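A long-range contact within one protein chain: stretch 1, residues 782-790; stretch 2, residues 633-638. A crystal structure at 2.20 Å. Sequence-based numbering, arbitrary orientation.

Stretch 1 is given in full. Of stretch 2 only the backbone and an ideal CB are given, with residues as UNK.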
# COMPACT_ATOMS: atom_id res chain seq x y z
N VAL A 782 15.57 -4.29 -22.11
CA VAL A 782 16.36 -4.42 -20.90
C VAL A 782 16.45 -3.07 -20.22
O VAL A 782 16.36 -2.01 -20.85
CB VAL A 782 17.77 -4.98 -21.19
CG1 VAL A 782 17.67 -6.36 -21.82
CG2 VAL A 782 18.52 -4.02 -22.09
N ALA A 783 16.61 -3.14 -18.90
CA ALA A 783 16.82 -2.02 -18.01
C ALA A 783 18.23 -2.11 -17.45
O ALA A 783 18.83 -3.19 -17.44
CB ALA A 783 15.80 -2.03 -16.87
N PRO A 784 18.82 -0.99 -17.00
CA PRO A 784 20.18 -1.07 -16.43
C PRO A 784 20.30 -2.03 -15.26
O PRO A 784 21.39 -2.54 -15.00
CB PRO A 784 20.46 0.38 -16.01
CG PRO A 784 19.65 1.20 -17.00
CD PRO A 784 18.36 0.40 -17.16
N SER A 785 19.21 -2.32 -14.56
CA SER A 785 19.27 -3.26 -13.45
C SER A 785 19.51 -4.69 -13.92
O SER A 785 19.84 -5.55 -13.10
CB SER A 785 17.97 -3.21 -12.66
OG SER A 785 16.92 -3.67 -13.49
N GLY A 786 19.32 -4.97 -15.20
CA GLY A 786 19.34 -6.34 -15.68
C GLY A 786 17.97 -6.93 -15.88
O GLY A 786 17.86 -8.02 -16.45
N ALA A 787 16.92 -6.26 -15.40
CA ALA A 787 15.58 -6.66 -15.79
C ALA A 787 15.52 -6.75 -17.31
O ALA A 787 16.09 -5.92 -18.02
CB ALA A 787 14.55 -5.66 -15.27
N ARG A 788 14.85 -7.79 -17.80
CA ARG A 788 14.90 -8.13 -19.22
C ARG A 788 13.57 -8.76 -19.60
O ARG A 788 13.18 -9.78 -19.03
CB ARG A 788 16.05 -9.10 -19.51
CG ARG A 788 15.96 -9.80 -20.87
CD ARG A 788 17.10 -10.79 -21.07
NE ARG A 788 18.39 -10.13 -21.02
CZ ARG A 788 18.98 -9.56 -22.07
NH1 ARG A 788 18.37 -9.57 -23.26
NH2 ARG A 788 20.16 -8.98 -21.93
N TYR A 789 12.89 -8.17 -20.58
CA TYR A 789 11.55 -8.60 -20.94
C TYR A 789 11.47 -8.96 -22.42
O TYR A 789 12.10 -8.32 -23.27
CB TYR A 789 10.54 -7.50 -20.63
CG TYR A 789 10.70 -6.92 -19.25
CD1 TYR A 789 10.10 -7.54 -18.16
CD2 TYR A 789 11.46 -5.78 -19.02
CE1 TYR A 789 10.23 -7.03 -16.87
CE2 TYR A 789 11.58 -5.23 -17.73
CZ TYR A 789 10.98 -5.88 -16.67
OH TYR A 789 11.11 -5.39 -15.40
N LYS A 790 10.63 -9.97 -22.70
CA LYS A 790 10.30 -10.35 -24.07
C LYS A 790 9.33 -9.38 -24.71
O LYS A 790 9.32 -9.25 -25.94
CB LYS A 790 9.69 -11.76 -24.12
CG LYS A 790 10.46 -12.80 -23.35
CD LYS A 790 11.88 -12.95 -23.86
CE LYS A 790 11.94 -13.32 -25.33
NZ LYS A 790 13.37 -13.52 -25.74
N UNK A 633 11.69 -2.19 -7.45
CA UNK A 633 12.99 -2.73 -7.09
C UNK A 633 13.63 -3.49 -8.25
O UNK A 633 14.85 -3.51 -8.39
CB UNK A 633 12.86 -3.65 -5.87
N UNK A 634 12.81 -4.17 -9.06
CA UNK A 634 13.36 -4.90 -10.21
C UNK A 634 13.84 -3.92 -11.28
O UNK A 634 14.94 -4.06 -11.81
CB UNK A 634 12.32 -5.85 -10.79
N UNK A 635 13.01 -2.93 -11.60
CA UNK A 635 13.34 -2.01 -12.68
C UNK A 635 14.43 -1.03 -12.29
O UNK A 635 15.39 -0.84 -13.04
CB UNK A 635 12.09 -1.24 -13.12
N UNK A 636 14.35 -0.42 -11.10
CA UNK A 636 15.31 0.62 -10.74
C UNK A 636 16.52 0.08 -10.00
O UNK A 636 17.41 0.86 -9.65
CB UNK A 636 14.62 1.69 -9.88
N UNK A 637 16.59 -1.23 -9.76
CA UNK A 637 17.80 -1.85 -9.27
C UNK A 637 18.02 -1.82 -7.78
O UNK A 637 19.11 -2.18 -7.32
CB UNK A 637 19.00 -1.18 -9.95
N UNK A 638 17.02 -1.46 -7.00
CA UNK A 638 17.14 -1.51 -5.56
C UNK A 638 17.28 -2.95 -5.09
O UNK A 638 17.99 -3.22 -4.17
CB UNK A 638 15.93 -0.84 -4.90

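Stretch 1 presents a type I beta turn from A783 to G786, closed by G786 N to A783 O at 2.9 Å, followed by a strand carrying Y789. Stretch 2 brings the last part of a helix against it, and the nearest CA pair is S785 CA to the CA of position 637.

At position 633 the CA-to-CB bond points away, and nothing of stretch 1 lies within 5.5 Å of the ideal CB. Stretch 1 therefore sets no preference beyond compatibility with a helix. The residue is A633.

Position 634 is defined first by its backbone. The S785 hydroxyl, with chi1 at 65° (p), donates a hydrogen bond from OG to the carbonyl O of 634 at 2.6 Å, and the same OG accepts from A787 N at 3.2 Å, with an N-H...acceptor angle of 168°. One hydroxyl thus ties the turn to the helix, through a carbonyl any residue could supply. The CB points sideways, its ideal position 4.8 Å from Y789 OH and 5.0 Å from A787 CB, so many side chains, polar or apolar, could be accommodated. The deposited residue is H634; chi1 of -57° (m) leads its ring away from stretch 1, and ND1 is hydrogen-bonded elsewhere in the structure.

At 635 the CA-to-CB bond points away, yet the ideal CB is 4.8 Å from Y789 OH and 5.3 Å from A783 CB. A side chain that bends back could reach the methyl of A783 and the tyrosine ring, which favours a flexible aliphatic residue such as leucine, isoleucine or methionine. It is L635, with chi1 of -77° (m) and chi2 of 146°, between wells. Its CD2 comes to 3.9 Å from Y789 CE2, 3.4 Å from Y789 OH and 4.4 Å from A783 CB, approaching the ring obliquely. The covered area, 70 Å², is the largest in stretch 2.

Position 636 directs its CB away from stretch 1, with nothing within 5.5 Å, leaving the choice wide, aromatics included. The residue is Y636, whose side chain stays well clear of stretch 1.

Position 637 is the first to leave helical phi/psi, and its phi of 85° by itself favours glycine, with asparagine a plausible alternative. Proximity adds a second constraint: an ideal CB would point toward stretch 1 and lie 3.5 Å from S785 CB. G637 is found, its CA 3.7 Å from S785 CB, and its N makes a weak hydrogen bond to A633 O at 3.2 Å.

At 638 the CB again points away, and polar or apolar residues would serve. The side chain of Q638 makes no contact with stretch 1, although its end comes nearer than the CA-to-CB direction suggests.

Stretch 2 633-638: AHLYGQ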
# COMPACT_ATOMS: atom_id res chain seq x y z
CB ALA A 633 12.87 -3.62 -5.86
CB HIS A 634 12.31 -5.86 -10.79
CG HIS A 634 11.77 -6.85 -9.81
ND1 HIS A 634 10.60 -7.54 -10.04
CD2 HIS A 634 12.23 -7.27 -8.60
CE1 HIS A 634 10.35 -8.34 -9.02
NE2 HIS A 634 11.33 -8.21 -8.14
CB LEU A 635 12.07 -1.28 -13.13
CG LEU A 635 11.26 -2.24 -13.99
CD1 LEU A 635 9.80 -2.01 -13.79
CD2 LEU A 635 11.62 -2.05 -15.46
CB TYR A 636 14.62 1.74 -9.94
CG TYR A 636 13.65 2.51 -10.81
CD1 TYR A 636 12.35 2.03 -11.02
CD2 TYR A 636 14.04 3.69 -11.46
CE1 TYR A 636 11.47 2.72 -11.84
CE2 TYR A 636 13.16 4.38 -12.31
CZ TYR A 636 11.88 3.89 -12.48
OH TYR A 636 10.99 4.54 -13.29
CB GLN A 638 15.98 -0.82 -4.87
CG GLN A 638 15.90 0.66 -5.12
CD GLN A 638 14.99 1.00 -6.25
OE1 GLN A 638 14.76 0.21 -7.14
NE2 GLN A 638 14.44 2.17 -6.20
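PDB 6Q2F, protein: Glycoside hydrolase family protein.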